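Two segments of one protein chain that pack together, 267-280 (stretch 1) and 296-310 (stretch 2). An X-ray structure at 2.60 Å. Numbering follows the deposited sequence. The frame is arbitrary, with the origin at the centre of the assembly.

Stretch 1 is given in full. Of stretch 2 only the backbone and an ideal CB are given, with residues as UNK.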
ATOM      1  N   LEU A 267       3.096  -3.971 -20.145  1.00 56.89           N
ATOM      2  CA  LEU A 267       4.217  -3.754 -19.246  1.00 56.31           C
ATOM      3  C   LEU A 267       4.375  -2.253 -19.101  1.00 54.12           C
ATOM      4  O   LEU A 267       4.483  -1.547 -20.104  1.00 57.49           O
ATOM      5  CB  LEU A 267       5.505  -4.381 -19.780  1.00 55.16           C
ATOM      6  CG  LEU A 267       6.753  -4.086 -18.953  1.00 51.63           C
ATOM      7  CD1 LEU A 267       6.599  -4.630 -17.541  1.00 48.67           C
ATOM      8  CD2 LEU A 267       7.991  -4.656 -19.615  1.00 47.96           C
ATOM      9  N   GLU A 268       4.349  -1.762 -17.869  1.00 53.70           N
ATOM     10  CA  GLU A 268       4.551  -0.349 -17.591  1.00 55.82           C
ATOM     11  C   GLU A 268       5.719  -0.179 -16.627  1.00 56.70           C
ATOM     12  O   GLU A 268       5.892  -0.984 -15.708  1.00 57.40           O
ATOM     13  CB  GLU A 268       3.288   0.292 -17.016  1.00 55.75           C
ATOM     14  CG  GLU A 268       3.443   1.788 -16.823  1.00 60.41           C
ATOM     15  CD  GLU A 268       2.205   2.465 -16.276  1.00 65.01           C
ATOM     16  OE1 GLU A 268       1.269   1.741 -15.855  1.00 67.98           O
ATOM     17  OE2 GLU A 268       2.182   3.727 -16.269  1.00 66.10           O
ATOM     18  N   GLY A 269       6.528   0.864 -16.834  1.00 52.97           N
ATOM     19  CA  GLY A 269       7.698   1.015 -15.991  1.00 53.15           C
ATOM     20  C   GLY A 269       8.300   2.403 -16.016  1.00 55.20           C
ATOM     21  O   GLY A 269       8.002   3.232 -16.874  1.00 55.36           O
ATOM     22  N   THR A 270       9.177   2.632 -15.044  1.00 56.03           N
ATOM     23  CA  THR A 270       9.902   3.881 -14.904  1.00 55.81           C
ATOM     24  C   THR A 270      11.392   3.584 -14.840  1.00 56.31           C
ATOM     25  O   THR A 270      11.826   2.731 -14.055  1.00 56.18           O
ATOM     26  CB  THR A 270       9.452   4.637 -13.653  1.00 59.26           C
ATOM     27  OG1 THR A 270       8.056   4.960 -13.772  1.00 57.39           O
ATOM     28  CG2 THR A 270      10.279   5.917 -13.474  1.00 53.36           C
ATOM     29  N   TYR A 271      12.164   4.290 -15.669  1.00 58.45           N
ATOM     30  CA  TYR A 271      13.617   4.151 -15.752  1.00 53.70           C
ATOM     31  C   TYR A 271      14.264   5.423 -15.224  1.00 55.53           C
ATOM     32  O   TYR A 271      13.997   6.521 -15.732  1.00 56.32           O
ATOM     33  CB  TYR A 271      14.052   3.876 -17.189  1.00 54.44           C
ATOM     34  CG  TYR A 271      15.538   3.959 -17.419  1.00 57.00           C
ATOM     35  CD1 TYR A 271      16.431   3.337 -16.555  1.00 57.75           C
ATOM     36  CD2 TYR A 271      16.054   4.647 -18.517  1.00 61.25           C
ATOM     37  CE1 TYR A 271      17.803   3.412 -16.764  1.00 59.11           C
ATOM     38  CE2 TYR A 271      17.429   4.729 -18.743  1.00 60.19           C
ATOM     39  CZ  TYR A 271      18.297   4.108 -17.867  1.00 61.77           C
ATOM     40  OH  TYR A 271      19.654   4.186 -18.091  1.00 55.18           O
ATOM     41  N   LEU A 272      15.097   5.276 -14.193  1.00 54.76           N
ATOM     42  CA  LEU A 272      15.835   6.401 -13.613  1.00 60.11           C
ATOM     43  C   LEU A 272      17.069   6.705 -14.472  1.00 59.74           C
ATOM     44  O   LEU A 272      18.216   6.426 -14.112  1.00 61.76           O
ATOM     45  CB  LEU A 272      16.217   6.092 -12.174  1.00 53.66           C
ATOM     46  CG  LEU A 272      15.044   5.869 -11.228  1.00 53.58           C
ATOM     47  CD1 LEU A 272      15.551   5.395  -9.884  1.00 53.25           C
ATOM     48  CD2 LEU A 272      14.247   7.139 -11.076  1.00 50.25           C
ATOM     49  N   GLY A 273      16.812   7.310 -15.623  1.00 55.56           N
ATOM     50  CA  GLY A 273      17.853   7.488 -16.614  1.00 55.08           C
ATOM     51  C   GLY A 273      17.293   8.180 -17.836  1.00 61.12           C
ATOM     52  O   GLY A 273      16.099   8.485 -17.917  1.00 60.70           O
ATOM     53  N   LYS A 274      18.186   8.429 -18.793  1.00 64.85           N
ATOM     54  CA  LYS A 274      17.824   9.122 -20.022  1.00 60.47           C
ATOM     55  C   LYS A 274      17.174   8.168 -21.017  1.00 60.12           C
ATOM     56  O   LYS A 274      17.573   7.006 -21.149  1.00 57.62           O
ATOM     57  CB  LYS A 274      19.058   9.766 -20.652  1.00 59.68           C
ATOM     58  CG  LYS A 274      19.625  10.928 -19.864  1.00 71.10           C
ATOM     59  CD  LYS A 274      20.978  11.350 -20.428  1.00 84.87           C
ATOM     60  CE  LYS A 274      21.618  12.461 -19.603  1.00 95.50           C
ATOM     61  NZ  LYS A 274      22.936  12.891 -20.184  1.00101.07           N
ATOM     62  N   LYS A 275      16.185   8.685 -21.744  1.00 59.78           N
ATOM     63  CA  LYS A 275      15.440   7.864 -22.689  1.00 56.17           C
ATOM     64  C   LYS A 275      16.358   7.209 -23.715  1.00 58.91           C
ATOM     65  O   LYS A 275      16.125   6.062 -24.117  1.00 63.17           O
ATOM     66  CB  LYS A 275      14.381   8.716 -23.379  1.00 56.30           C
ATOM     67  CG  LYS A 275      13.643   7.985 -24.466  1.00 54.18           C
ATOM     68  CD  LYS A 275      12.583   8.861 -25.059  1.00 52.38           C
ATOM     69  CE  LYS A 275      11.985   8.221 -26.279  1.00 50.57           C
ATOM     70  NZ  LYS A 275      10.900   9.095 -26.791  1.00 59.89           N
ATOM     71  N   THR A 276      17.416   7.907 -24.143  1.00 59.19           N
ATOM     72  CA  THR A 276      18.331   7.318 -25.120  1.00 57.85           C
ATOM     73  C   THR A 276      19.089   6.115 -24.572  1.00 59.35           C
ATOM     74  O   THR A 276      19.701   5.389 -25.358  1.00 65.30           O
ATOM     75  CB  THR A 276      19.335   8.363 -25.641  1.00 63.00           C
ATOM     76  OG1 THR A 276      19.902   9.100 -24.547  1.00 65.08           O
ATOM     77  CG2 THR A 276      18.666   9.317 -26.608  1.00 54.59           C
ATOM     78  N   SER A 277      19.056   5.877 -23.263  1.00 60.16           N
ATOM     79  CA  SER A 277      19.652   4.680 -22.683  1.00 61.50           C
ATOM     80  C   SER A 277      18.658   3.529 -22.485  1.00 63.41           C
ATOM     81  O   SER A 277      19.089   2.423 -22.145  1.00 63.51           O
ATOM     82  CB  SER A 277      20.298   5.023 -21.337  1.00 64.13           C
ATOM     83  OG  SER A 277      21.429   5.857 -21.500  1.00 66.99           O
ATOM     84  N   LEU A 278      17.355   3.749 -22.715  1.00 60.55           N
ATOM     85  CA  LEU A 278      16.339   2.792 -22.276  1.00 57.20           C
ATOM     86  C   LEU A 278      16.342   1.510 -23.108  1.00 61.06           C
ATOM     87  O   LEU A 278      16.197   0.411 -22.557  1.00 64.42           O
ATOM     88  CB  LEU A 278      14.947   3.433 -22.308  1.00 56.95           C
ATOM     89  CG  LEU A 278      13.782   2.461 -22.033  1.00 58.29           C
ATOM     90  CD1 LEU A 278      13.829   1.920 -20.615  1.00 52.51           C
ATOM     91  CD2 LEU A 278      12.425   3.080 -22.304  1.00 56.01           C
ATOM     92  N   LEU A 279      16.487   1.615 -24.428  1.00 59.64           N
ATOM     93  CA  LEU A 279      16.172   0.465 -25.277  1.00 61.76           C
ATOM     94  C   LEU A 279      17.033  -0.772 -25.027  1.00 61.98           C
ATOM     95  O   LEU A 279      16.479  -1.884 -25.080  1.00 61.66           O
ATOM     96  CB  LEU A 279      16.206   0.878 -26.754  1.00 65.10           C
ATOM     97  CG  LEU A 279      14.799   1.202 -27.300  1.00 74.62           C
ATOM     98  CD1 LEU A 279      14.103   2.343 -26.534  1.00 68.34           C
ATOM     99  CD2 LEU A 279      14.837   1.517 -28.786  1.00 71.16           C
ATOM    100  N   PRO A 280      18.339  -0.683 -24.746  1.00 61.87           N
ATOM    101  CA  PRO A 280      19.064  -1.907 -24.369  0.61 56.37           C
ATOM    102  C   PRO A 280      18.440  -2.627 -23.200  1.00 60.04           C
ATOM    103  O   PRO A 280      18.584  -3.849 -23.091  1.00 63.42           O
ATOM    104  CB  PRO A 280      20.462  -1.401 -24.005  0.61 53.71           C
ATOM    105  CG  PRO A 280      20.576  -0.117 -24.655  1.00 56.21           C
ATOM    106  CD  PRO A 280      19.227   0.490 -24.753  1.00 57.46           C
ATOM    107  N   UNK A 296       4.787   3.577 -25.977  1.00 59.34           N
ATOM    108  CA  UNK A 296       4.925   4.908 -25.395  1.00 58.80           C
ATOM    109  C   UNK A 296       6.204   4.942 -24.568  1.00 63.79           C
ATOM    110  O   UNK A 296       6.306   4.236 -23.558  1.00 63.33           O
ATOM    111  CB  UNK A 296       3.708   5.270 -24.541  1.00 58.80           C
ATOM    112  N   UNK A 297       7.174   5.761 -24.990  1.00 63.51           N
ATOM    113  CA  UNK A 297       8.420   5.983 -24.260  1.00 59.98           C
ATOM    114  C   UNK A 297       8.673   7.481 -24.222  1.00 60.07           C
ATOM    115  O   UNK A 297       8.741   8.121 -25.271  1.00 70.20           O
ATOM    116  CB  UNK A 297       9.592   5.239 -24.904  1.00 59.98           C
ATOM    117  N   UNK A 298       8.831   8.034 -23.025  1.00 61.16           N
ATOM    118  CA  UNK A 298       8.713   9.470 -22.810  1.00 57.64           C
ATOM    119  C   UNK A 298       9.682   9.911 -21.725  1.00 62.40           C
ATOM    120  O   UNK A 298       9.617   9.401 -20.604  1.00 62.41           O
ATOM    121  CB  UNK A 298       7.279   9.849 -22.436  1.00 57.64           C
ATOM    122  N   UNK A 299      10.567  10.860 -22.033  1.00 61.78           N
ATOM    123  CA  UNK A 299      11.441  11.409 -21.003  1.00 62.16           C
ATOM    124  C   UNK A 299      10.732  12.556 -20.287  1.00 62.21           C
ATOM    125  O   UNK A 299      10.137  13.426 -20.931  1.00 63.77           O
ATOM    126  CB  UNK A 299      12.763  11.885 -21.608  1.00 62.16           C
ATOM    127  N   UNK A 300      10.784  12.542 -18.953  1.00 57.54           N
ATOM    128  CA  UNK A 300      10.002  13.437 -18.106  1.00 57.45           C
ATOM    129  C   UNK A 300      10.835  13.846 -16.903  1.00 56.27           C
ATOM    130  O   UNK A 300      11.875  13.249 -16.620  1.00 57.87           O
ATOM    131  CB  UNK A 300       8.698  12.773 -17.660  1.00 57.45           C
ATOM    132  N   UNK A 301      10.368  14.862 -16.174  1.00 54.38           N
ATOM    133  CA  UNK A 301      10.898  15.091 -14.841  1.00 56.37           C
ATOM    134  C   UNK A 301      10.049  14.311 -13.840  1.00 65.34           C
ATOM    135  O   UNK A 301       9.033  13.699 -14.198  1.00 60.76           O
ATOM    136  CB  UNK A 301      10.918  16.583 -14.504  1.00 56.37           C
ATOM    137  N   UNK A 302      10.443  14.359 -12.563  1.00 62.29           N
ATOM    138  CA  UNK A 302       9.850  13.450 -11.587  1.00 61.13           C
ATOM    139  C   UNK A 302       8.366  13.748 -11.360  1.00 61.80           C
ATOM    140  O   UNK A 302       7.536  12.830 -11.350  1.00 61.42           O
ATOM    141  CB  UNK A 302      10.608  13.538 -10.261  1.00 61.13           C
ATOM    142  N   UNK A 303       8.005  15.025 -11.183  1.00 59.08           N
ATOM    143  CA  UNK A 303       6.609  15.333 -10.878  1.00 58.93           C
ATOM    144  C   UNK A 303       5.721  15.098 -12.098  1.00 61.79           C
ATOM    145  O   UNK A 303       4.514  14.857 -11.951  1.00 61.21           O
ATOM    146  CB  UNK A 303       6.474  16.779 -10.398  1.00 58.93           C
ATOM    147  N   UNK A 304       6.297  15.131 -13.305  1.00 63.50           N
ATOM    148  CA  UNK A 304       5.559  14.713 -14.493  1.00 63.82           C
ATOM    149  C   UNK A 304       5.346  13.212 -14.498  1.00 61.43           C
ATOM    150  O   UNK A 304       4.325  12.730 -14.997  1.00 62.08           O
ATOM    151  CB  UNK A 304       6.295  15.143 -15.763  1.00 63.82           C
ATOM    152  N   UNK A 305       6.328  12.463 -13.991  1.00 60.25           N
ATOM    153  CA  UNK A 305       6.219  11.014 -13.964  1.00 59.15           C
ATOM    154  C   UNK A 305       5.083  10.579 -13.045  1.00 61.95           C
ATOM    155  O   UNK A 305       4.291   9.690 -13.392  1.00 56.30           O
ATOM    156  CB  UNK A 305       7.540  10.386 -13.514  1.00 59.15           C
ATOM    157  N   UNK A 306       4.978  11.222 -11.878  1.00 61.71           N
ATOM    158  CA  UNK A 306       3.858  10.993 -10.971  1.00 58.59           C
ATOM    159  C   UNK A 306       2.535  11.219 -11.687  1.00 60.75           C
ATOM    160  O   UNK A 306       1.575  10.466 -11.505  1.00 63.57           O
ATOM    161  CB  UNK A 306       3.961  11.905  -9.747  1.00 58.59           C
ATOM    162  N   UNK A 307       2.457  12.258 -12.518  1.00 62.82           N
ATOM    163  CA  UNK A 307       1.197  12.529 -13.198  1.00 60.12           C
ATOM    164  C   UNK A 307       0.905  11.470 -14.247  1.00 60.93           C
ATOM    165  O   UNK A 307      -0.236  11.008 -14.371  1.00 63.29           O
ATOM    166  CB  UNK A 307       1.225  13.916 -13.844  1.00 60.12           C
ATOM    167  N   UNK A 308       1.918  11.065 -15.005  1.00 56.96           N
ATOM    168  CA  UNK A 308       1.683  10.112 -16.077  1.00 57.94           C
ATOM    169  C   UNK A 308       1.316   8.751 -15.500  1.00 62.51           C
ATOM    170  O   UNK A 308       0.435   8.054 -16.023  1.00 57.80           O
ATOM    171  CB  UNK A 308       2.915   9.999 -16.978  1.00 57.94           C
ATOM    172  N   UNK A 309       1.954   8.371 -14.384  1.00 62.21           N
ATOM    173  CA  UNK A 309       1.656   7.105 -13.724  1.00 57.67           C
ATOM    174  C   UNK A 309       0.256   7.066 -13.144  1.00 59.74           C
ATOM    175  O   UNK A 309      -0.156   6.018 -12.643  1.00 63.04           O
ATOM    176  CB  UNK A 309       2.676   6.840 -12.615  1.00 57.67           C
ATOM    177  N   UNK A 310      -0.481   8.172 -13.186  1.00 63.05           N
ATOM    178  CA  UNK A 310      -1.895   8.157 -12.845  1.00 61.48           C
ATOM    179  C   UNK A 310      -2.767   8.659 -13.995  1.00 61.45           C
ATOM    180  O   UNK A 310      -3.865   9.170 -13.766  1.00 60.72           O
ATOM    181  CB  UNK A 310      -2.139   9.006 -11.596  1.00 61.48           C
TER

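Position 296 is in extended conformation (phi/psi -130/115), its CA-to-CB bond sideways to stretch 1 and nothing of that stretch within 5.5 Å of the ideal CB. Many residues would fit, beta-branched ones especially; it is Val296.

At 297 the bond points toward stretch 1. The ideal CB is 4.1 Å from Lys275 CE and 4.4 Å from Leu278 CD2, so a side chain with an aliphatic base would suit, and a long polar or acidic end is as plausible as an apolar one. The backbone contributes whatever the residue: Lys275, with all four chi angles t, reaches across to donate from NZ to the carbonyl O of 297 at 2.8 Å. The residue is Glu297. Its CG lies 4.1 Å from Leu278 CD2, and its OE1 is 3.8 Å from Leu279 CD1; OE2 is bonded elsewhere in the structure.

The strand alternation turns 298 away, leaving the choice open from this side; it is Glu298.

Position 299 again points toward stretch 1, its ideal CB 4.0 Å from Lys275 CB. The backbone N of Lys275 is a donor within reach, favouring an acceptor: Asp, Glu, Asn or Gln could be considered. Glu299 extends with chi1 and chi2 both t, and its OE1 accepts from Lys275 N at 2.9 Å with an N-H...O angle of 170°, a nearly linear bond. A water accepts from Glu299 N at 2.9 Å and, weakly, from Lys275 NZ at 3.5 Å.

Positions 300 and 301 are out of reach. The first is Leu300. The second immediately precedes a helix, where Ser, Thr, Asp or Asn commonly cap; Asn301 OD1 accepts from the backbone N of 304 at 2.9 Å.

At 302 the bond runs sideways, so only a long side chain could approach the methyls of Leu272. Met or an aromatic such as Phe or Trp would serve. Trp302 brings CZ3 to 4.0 Å from Leu272 CD2, obliquely to the ring.

Positions 303 and 304 are out of reach of stretch 1, so it does not constrain them; they are Ile303 and Gln304. Gln304 OE1 accepts from Asn301 N at 3.0 Å.

One helical turn after 301, 305 points toward Thr270, the ideal CB 5.2 Å from its CG2. A medium apolar residue suits this gap: Leu305 places CD1 3.4 Å from Thr270 OG1.

Positions 306 and 307 are likewise out of reach and unconstrained from this side; they are Ile306 and Leu307. Position 308, sideways, is Val308.

At 309 the ideal CB is 4.8 Å from Glu268 OE2, inviting a polar donor; it is Asn309, whose amide orientation is uncertain. Position 310 points away and holds Trp310.

Stretch 2 (296-310) VEEELNWIQLILVNW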
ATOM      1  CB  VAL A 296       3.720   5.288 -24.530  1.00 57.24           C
ATOM      2  CG1 VAL A 296       4.026   6.558 -23.749  1.00 57.70           C
ATOM      3  CG2 VAL A 296       2.486   5.457 -25.398  1.00 54.37           C
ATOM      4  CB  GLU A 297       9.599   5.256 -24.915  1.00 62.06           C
ATOM      5  CG  GLU A 297       9.422   3.741 -25.045  1.00 61.00           C
ATOM      6  CD  GLU A 297      10.226   3.146 -26.199  1.00 65.09           C
ATOM      7  OE1 GLU A 297      10.729   3.917 -27.047  1.00 69.43           O
ATOM      8  OE2 GLU A 297      10.344   1.904 -26.272  1.00 67.32           O
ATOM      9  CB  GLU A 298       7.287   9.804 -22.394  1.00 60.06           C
ATOM     10  CG  GLU A 298       6.977  11.275 -22.359  1.00 68.31           C
ATOM     11  CD  GLU A 298       5.547  11.550 -21.887  1.00 80.09           C
ATOM     12  OE1 GLU A 298       4.828  10.559 -21.526  1.00 72.16           O
ATOM     13  OE2 GLU A 298       5.165  12.762 -21.882  1.00 74.43           O
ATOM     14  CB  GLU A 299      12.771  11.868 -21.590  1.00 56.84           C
ATOM     15  CG  GLU A 299      13.778  12.298 -20.534  1.00 56.27           C
ATOM     16  CD  GLU A 299      15.177  12.512 -21.103  1.00 67.02           C
ATOM     17  OE1 GLU A 299      15.801  11.525 -21.564  1.00 69.18           O
ATOM     18  OE2 GLU A 299      15.645  13.674 -21.100  1.00 70.56           O
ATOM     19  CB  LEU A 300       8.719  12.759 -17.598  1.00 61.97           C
ATOM     20  CG  LEU A 300       7.757  12.150 -18.607  1.00 61.82           C
ATOM     21  CD1 LEU A 300       6.694  11.353 -17.894  1.00 60.21           C
ATOM     22  CD2 LEU A 300       7.144  13.272 -19.412  1.00 65.09           C
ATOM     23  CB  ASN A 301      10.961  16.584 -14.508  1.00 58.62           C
ATOM     24  CG  ASN A 301       9.595  17.233 -14.366  1.00 62.85           C
ATOM     25  OD1 ASN A 301       8.661  16.670 -13.784  1.00 65.03           O
ATOM     26  ND2 ASN A 301       9.480  18.451 -14.878  1.00 62.21           N
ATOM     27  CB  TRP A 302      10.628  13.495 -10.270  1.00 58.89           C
ATOM     28  CG  TRP A 302      10.104  12.488  -9.282  1.00 64.69           C
ATOM     29  CD1 TRP A 302       9.379  12.739  -8.140  1.00 62.88           C
ATOM     30  CD2 TRP A 302      10.214  11.062  -9.378  1.00 63.47           C
ATOM     31  NE1 TRP A 302       9.062  11.558  -7.511  1.00 62.79           N
ATOM     32  CE2 TRP A 302       9.555  10.513  -8.250  1.00 63.22           C
ATOM     33  CE3 TRP A 302      10.811  10.196 -10.302  1.00 58.43           C
ATOM     34  CZ2 TRP A 302       9.482   9.137  -8.021  1.00 57.91           C
ATOM     35  CZ3 TRP A 302      10.741   8.827 -10.068  1.00 63.62           C
ATOM     36  CH2 TRP A 302      10.076   8.312  -8.939  1.00 56.23           C
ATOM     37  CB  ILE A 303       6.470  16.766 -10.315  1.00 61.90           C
ATOM     38  CG1 ILE A 303       5.243  16.855  -9.409  1.00 60.95           C
ATOM     39  CG2 ILE A 303       6.433  17.837 -11.428  1.00 56.54           C
ATOM     40  CD1 ILE A 303       5.431  16.133  -8.078  1.00 60.77           C
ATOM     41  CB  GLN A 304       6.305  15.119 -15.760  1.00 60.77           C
ATOM     42  CG  GLN A 304       6.246  16.583 -16.085  1.00 61.53           C
ATOM     43  CD  GLN A 304       7.079  16.909 -17.303  1.00 62.87           C
ATOM     44  OE1 GLN A 304       8.286  16.661 -17.329  1.00 60.89           O
ATOM     45  NE2 GLN A 304       6.432  17.440 -18.335  1.00 64.29           N
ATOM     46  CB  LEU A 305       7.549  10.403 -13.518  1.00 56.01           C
ATOM     47  CG  LEU A 305       7.335   8.901 -13.351  1.00 61.11           C
ATOM     48  CD1 LEU A 305       7.614   8.177 -14.659  1.00 55.61           C
ATOM     49  CD2 LEU A 305       8.104   8.319 -12.179  1.00 58.78           C
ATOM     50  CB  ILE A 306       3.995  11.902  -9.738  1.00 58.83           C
ATOM     51  CG1 ILE A 306       5.351  11.676  -9.080  1.00 60.05           C
ATOM     52  CG2 ILE A 306       2.881  11.636  -8.758  1.00 55.18           C
ATOM     53  CD1 ILE A 306       5.509  10.296  -8.524  1.00 55.93           C
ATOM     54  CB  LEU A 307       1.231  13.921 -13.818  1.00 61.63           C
ATOM     55  CG  LEU A 307       1.157  15.044 -12.781  1.00 62.02           C
ATOM     56  CD1 LEU A 307       1.821  16.319 -13.285  1.00 58.02           C
ATOM     57  CD2 LEU A 307      -0.295  15.288 -12.413  1.00 60.90           C
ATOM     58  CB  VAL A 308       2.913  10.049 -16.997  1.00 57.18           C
ATOM     59  CG1 VAL A 308       2.783   8.931 -17.998  1.00 59.61           C
ATOM     60  CG2 VAL A 308       3.073  11.377 -17.719  1.00 57.40           C
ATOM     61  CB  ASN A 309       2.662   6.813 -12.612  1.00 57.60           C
ATOM     62  CG  ASN A 309       3.938   6.212 -13.135  1.00 58.54           C
ATOM     63  OD1 ASN A 309       4.004   5.804 -14.290  1.00 61.53           O
ATOM     64  ND2 ASN A 309       4.958   6.142 -12.288  1.00 56.54           N
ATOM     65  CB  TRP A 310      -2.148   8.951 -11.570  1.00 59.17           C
ATOM     66  CG  TRP A 310      -3.392   8.504 -10.904  1.00 62.00           C
ATOM     67  CD1 TRP A 310      -4.517   9.249 -10.681  1.00 62.84           C
ATOM     68  CD2 TRP A 310      -3.667   7.195 -10.399  1.00 57.53           C
ATOM     69  NE1 TRP A 310      -5.468   8.486 -10.060  1.00 61.21           N
ATOM     70  CE2 TRP A 310      -4.979   7.219  -9.877  1.00 59.62           C
ATOM     71  CE3 TRP A 310      -2.931   6.006 -10.331  1.00 59.32           C
ATOM     72  CZ2 TRP A 310      -5.577   6.094  -9.279  1.00 53.65           C
ATOM     73  CZ3 TRP A 310      -3.521   4.890  -9.745  1.00 61.14           C
ATOM     74  CH2 TRP A 310      -4.839   4.944  -9.224  1.00 55.14           C
TER
HETATM   75  O   HOH W   1      10.451  11.871 -24.772  1.00 60.42           O
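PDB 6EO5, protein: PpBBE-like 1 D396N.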